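Local coordinates for protein glutathione S-Transferase (Caenorhabditis elegans, PDB 1YQ1) that probably catalyses the conjugation of glutathione to electrophilic substrates, releasing a halide and an S-substituted glutathione, as a sigma-class glutathione transferase, at residues 5-10 / 32-37. Numbering follows the deposited sequence.
Sequences KLTYFF and VRMNPD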
ATOM      1  N   LYS A   5      18.573  10.887  -6.433  1.00 55.65           N
ATOM      2  CA  LYS A   5      18.930   9.542  -6.865  1.00 56.48           C
ATOM      3  C   LYS A   5      17.814   8.540  -6.607  1.00 56.25           C
ATOM      4  O   LYS A   5      17.050   8.669  -5.649  1.00 56.13           O
ATOM      5  CB  LYS A   5      20.166   9.026  -6.128  1.00 57.76           C
ATOM      6  CG  LYS A   5      21.399   9.897  -6.181  1.00 60.57           C
ATOM      7  CD  LYS A   5      22.664   9.029  -6.292  1.00 63.73           C
ATOM      8  CE  LYS A   5      22.625   7.752  -5.424  1.00 64.62           C
ATOM      9  NZ  LYS A   5      22.681   8.002  -3.946  1.00 66.49           N
ATOM     10  N   LEU A   6      17.734   7.538  -7.475  1.00 55.53           N
ATOM     11  CA  LEU A   6      16.777   6.453  -7.322  1.00 54.74           C
ATOM     12  C   LEU A   6      17.614   5.189  -7.446  1.00 54.35           C
ATOM     13  O   LEU A   6      18.305   4.994  -8.447  1.00 54.87           O
ATOM     14  CB  LEU A   6      15.700   6.454  -8.416  1.00 54.79           C
ATOM     15  CG  LEU A   6      14.777   5.214  -8.373  1.00 55.88           C
ATOM     16  CD1 LEU A   6      13.969   5.200  -7.083  1.00 55.64           C
ATOM     17  CD2 LEU A   6      13.830   5.200  -9.560  1.00 57.89           C
ATOM     18  N   THR A   7      17.578   4.347  -6.421  1.00 52.64           N
ATOM     19  CA  THR A   7      18.331   3.105  -6.448  1.00 50.93           C
ATOM     20  C   THR A   7      17.316   2.007  -6.712  1.00 50.12           C
ATOM     21  O   THR A   7      16.295   1.934  -6.026  1.00 49.93           O
ATOM     22  CB  THR A   7      19.033   2.857  -5.105  1.00 51.28           C
ATOM     23  OG1 THR A   7      19.735   4.041  -4.705  1.00 52.42           O
ATOM     24  CG2 THR A   7      20.031   1.734  -5.233  1.00 52.20           C
ATOM     25  N   TYR A   8      17.584   1.172  -7.715  1.00 48.03           N
ATOM     26  CA  TYR A   8      16.673   0.084  -8.074  1.00 47.22           C
ATOM     27  C   TYR A   8      17.280  -0.796  -9.171  1.00 46.41           C
ATOM     28  O   TYR A   8      18.301  -0.454  -9.737  1.00 46.97           O
ATOM     29  CB  TYR A   8      15.333   0.658  -8.544  1.00 45.94           C
ATOM     30  CG  TYR A   8      14.251  -0.381  -8.680  1.00 43.47           C
ATOM     31  CD1 TYR A   8      13.681  -0.978  -7.554  1.00 42.29           C
ATOM     32  CD2 TYR A   8      13.829  -0.804  -9.937  1.00 42.85           C
ATOM     33  CE1 TYR A   8      12.717  -1.978  -7.682  1.00 40.47           C
ATOM     34  CE2 TYR A   8      12.872  -1.803 -10.077  1.00 41.64           C
ATOM     35  CZ  TYR A   8      12.325  -2.386  -8.949  1.00 40.48           C
ATOM     36  OH  TYR A   8      11.421  -3.401  -9.109  1.00 39.12           O
ATOM     37  N   PHE A   9      16.639  -1.912  -9.488  1.00 45.93           N
ATOM     38  CA  PHE A   9      17.171  -2.841 -10.477  1.00 47.65           C
ATOM     39  C   PHE A   9      17.038  -2.479 -11.944  1.00 50.61           C
ATOM     40  O   PHE A   9      16.271  -1.604 -12.317  1.00 53.10           O
ATOM     41  CB  PHE A   9      16.566  -4.214 -10.253  1.00 45.68           C
ATOM     42  CG  PHE A   9      16.593  -4.648  -8.825  1.00 44.64           C
ATOM     43  CD1 PHE A   9      17.788  -4.656  -8.115  1.00 43.46           C
ATOM     44  CD2 PHE A   9      15.421  -5.020  -8.176  1.00 44.20           C
ATOM     45  CE1 PHE A   9      17.822  -5.024  -6.778  1.00 43.08           C
ATOM     46  CE2 PHE A   9      15.440  -5.392  -6.836  1.00 43.59           C
ATOM     47  CZ  PHE A   9      16.648  -5.392  -6.137  1.00 44.27           C
ATOM     48  N   PHE A  10      17.794  -3.188 -12.776  1.00 53.90           N
ATOM     49  CA  PHE A  10      17.817  -2.964 -14.218  1.00 55.07           C
ATOM     50  C   PHE A  10      16.432  -2.993 -14.852  1.00 55.02           C
ATOM     51  O   PHE A  10      16.186  -2.291 -15.833  1.00 56.99           O
ATOM     52  CB  PHE A  10      18.705  -4.015 -14.921  1.00 56.38           C
ATOM     53  CG  PHE A  10      20.197  -3.893 -14.611  1.00 59.48           C
ATOM     54  CD1 PHE A  10      21.008  -3.008 -15.326  1.00 59.51           C
ATOM     55  CD2 PHE A  10      20.790  -4.665 -13.608  1.00 58.81           C
ATOM     56  CE1 PHE A  10      22.370  -2.898 -15.043  1.00 58.00           C
ATOM     57  CE2 PHE A  10      22.155  -4.554 -13.326  1.00 57.03           C
ATOM     58  CZ  PHE A  10      22.939  -3.673 -14.042  1.00 56.85           C
ATOM     59  N   VAL A  32      20.534   4.611 -10.083  1.00 57.73           N
ATOM     60  CA  VAL A  32      21.555   3.691  -9.614  1.00 59.94           C
ATOM     61  C   VAL A  32      21.052   2.261  -9.792  1.00 63.03           C
ATOM     62  O   VAL A  32      20.718   1.598  -8.819  1.00 64.21           O
ATOM     63  CB  VAL A  32      21.874   3.922  -8.125  1.00 58.09           C
ATOM     64  CG1 VAL A  32      22.994   3.023  -7.699  1.00 57.02           C
ATOM     65  CG2 VAL A  32      22.248   5.373  -7.886  1.00 58.20           C
ATOM     66  N   ARG A  33      20.980   1.797 -11.036  1.00 66.79           N
ATOM     67  CA  ARG A  33      20.529   0.437 -11.298  1.00 70.95           C
ATOM     68  C   ARG A  33      21.347  -0.529 -10.463  1.00 72.16           C
ATOM     69  O   ARG A  33      22.571  -0.444 -10.428  1.00 72.34           O
ATOM     70  CB  ARG A  33      20.700   0.062 -12.773  1.00 73.77           C
ATOM     71  CG  ARG A  33      19.435   0.121 -13.590  1.00 77.01           C
ATOM     72  CD  ARG A  33      18.948   1.550 -13.704  1.00 82.29           C
ATOM     73  NE  ARG A  33      19.895   2.405 -14.421  1.00 86.39           N
ATOM     74  CZ  ARG A  33      20.235   2.247 -15.698  1.00 88.47           C
ATOM     75  NH1 ARG A  33      19.707   1.262 -16.417  1.00 89.56           N
ATOM     76  NH2 ARG A  33      21.107   3.075 -16.260  1.00 89.25           N
HETATM   77  N   MSE A  34      20.658  -1.444  -9.793  1.00 74.29           N
HETATM   78  CA  MSE A  34      21.302  -2.447  -8.964  1.00 75.92           C
HETATM   79  C   MSE A  34      21.172  -3.813  -9.595  1.00 73.55           C
HETATM   80  O   MSE A  34      20.182  -4.122 -10.253  1.00 72.93           O
HETATM   81  CB  MSE A  34      20.682  -2.471  -7.570  1.00 82.38           C
HETATM   82  CG  MSE A  34      21.245  -1.417  -6.647  1.00 90.07           C
HETATM   83 SE   MSE A  34      23.163  -1.608  -6.505  1.00102.61          SE
HETATM   84  CE  MSE A  34      23.707  -0.131  -7.624  1.00 97.29           C
ATOM     85  N   ASN A  35      22.179  -4.642  -9.385  1.00 71.81           N
ATOM     86  CA  ASN A  35      22.163  -5.971  -9.953  1.00 70.10           C
ATOM     87  C   ASN A  35      21.373  -6.923  -9.064  1.00 68.12           C
ATOM     88  O   ASN A  35      21.780  -7.244  -7.948  1.00 67.74           O
ATOM     89  CB  ASN A  35      23.594  -6.470 -10.130  1.00 70.79           C
ATOM     90  CG  ASN A  35      23.719  -7.472 -11.247  1.00 72.26           C
ATOM     91  OD1 ASN A  35      24.804  -7.977 -11.515  1.00 74.69           O
ATOM     92  ND2 ASN A  35      22.605  -7.765 -11.913  1.00 73.10           N
ATOM     93  N   PRO A  36      20.213  -7.376  -9.547  1.00 66.26           N
ATOM     94  CA  PRO A  36      19.402  -8.296  -8.755  1.00 66.32           C
ATOM     95  C   PRO A  36      20.140  -9.626  -8.641  1.00 66.79           C
ATOM     96  O   PRO A  36      19.921 -10.405  -7.711  1.00 67.06           O
ATOM     97  CB  PRO A  36      18.124  -8.399  -9.572  1.00 65.74           C
ATOM     98  CG  PRO A  36      18.643  -8.284 -10.974  1.00 65.29           C
ATOM     99  CD  PRO A  36      19.611  -7.142 -10.868  1.00 65.51           C
ATOM    100  N   ASP A  37      21.026  -9.868  -9.602  1.00 67.03           N
ATOM    101  CA  ASP A  37      21.823 -11.086  -9.652  1.00 66.68           C
ATOM    102  C   ASP A  37      23.220 -10.841  -9.115  1.00 67.08           C
ATOM    103  O   ASP A  37      24.161 -11.501  -9.538  1.00 67.32           O
ATOM    104  CB  ASP A  37      21.936 -11.574 -11.095  1.00 66.03           C
ATOM    105  CG  ASP A  37      20.668 -12.232 -11.595  1.00 66.25           C
ATOM    106  OD1 ASP A  37      19.922 -12.809 -10.775  1.00 65.73           O
ATOM    107  OD2 ASP A  37      20.428 -12.186 -12.820  1.00 65.49           O
TER
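Leu6 and Val32 are joined within a parallel beta ladder in which the axes of 5-9 and 32-34 approach to 4.1 Å, their directions 25° apart, and Thr7 pairs with Val32, Tyr8 with Arg33 and Phe9 with Met34. Val32 N donates to Leu6 O at 2.8 Å, nearly straight at 168°; Tyr8 N makes a weak bond to Val32 O, and Met34 N one to Tyr8 O, whose position is less sure. Thr7 and Val32 lie side by side on one face of the sheet, where Lys5 CE also reaches Val32 CG2. Tyr8 and Arg33 emerge on the other face. Thr7 CG2, anti to its backbone N, meets Met34 CG at 3.7 Å. At the C-terminal ends of the strands the rings of Phe9 and Phe10 pack against 34-36. Pro36 CB sits over one face of the Phe9 ring, 4.2 Å from its centroid, while Met34 O lies at the edge, 3.3 Å from Phe9 CD1. Phe10 takes Arg33 CB over a face, again a CH-pi contact, and Pro36 CD at its edge, 3.9 Å from Phe10 CD2. An alanine in place of Phe9 would probably leave Pro36 CB without its ring face and open a gap beside Met34 CB. The ladder joins the two strands of the beta-alpha-beta unit linked through helix 16-25, part of the thioredoxin-like N-terminal domain; Arg19 of that helix donates to Phe9 O. The register is consistent with the backbone bonds, Val32 N to Leu6 O being the clear one, whereas 35-36 meets the two rings by aromatic and aliphatic packing, mostly at the protein surface.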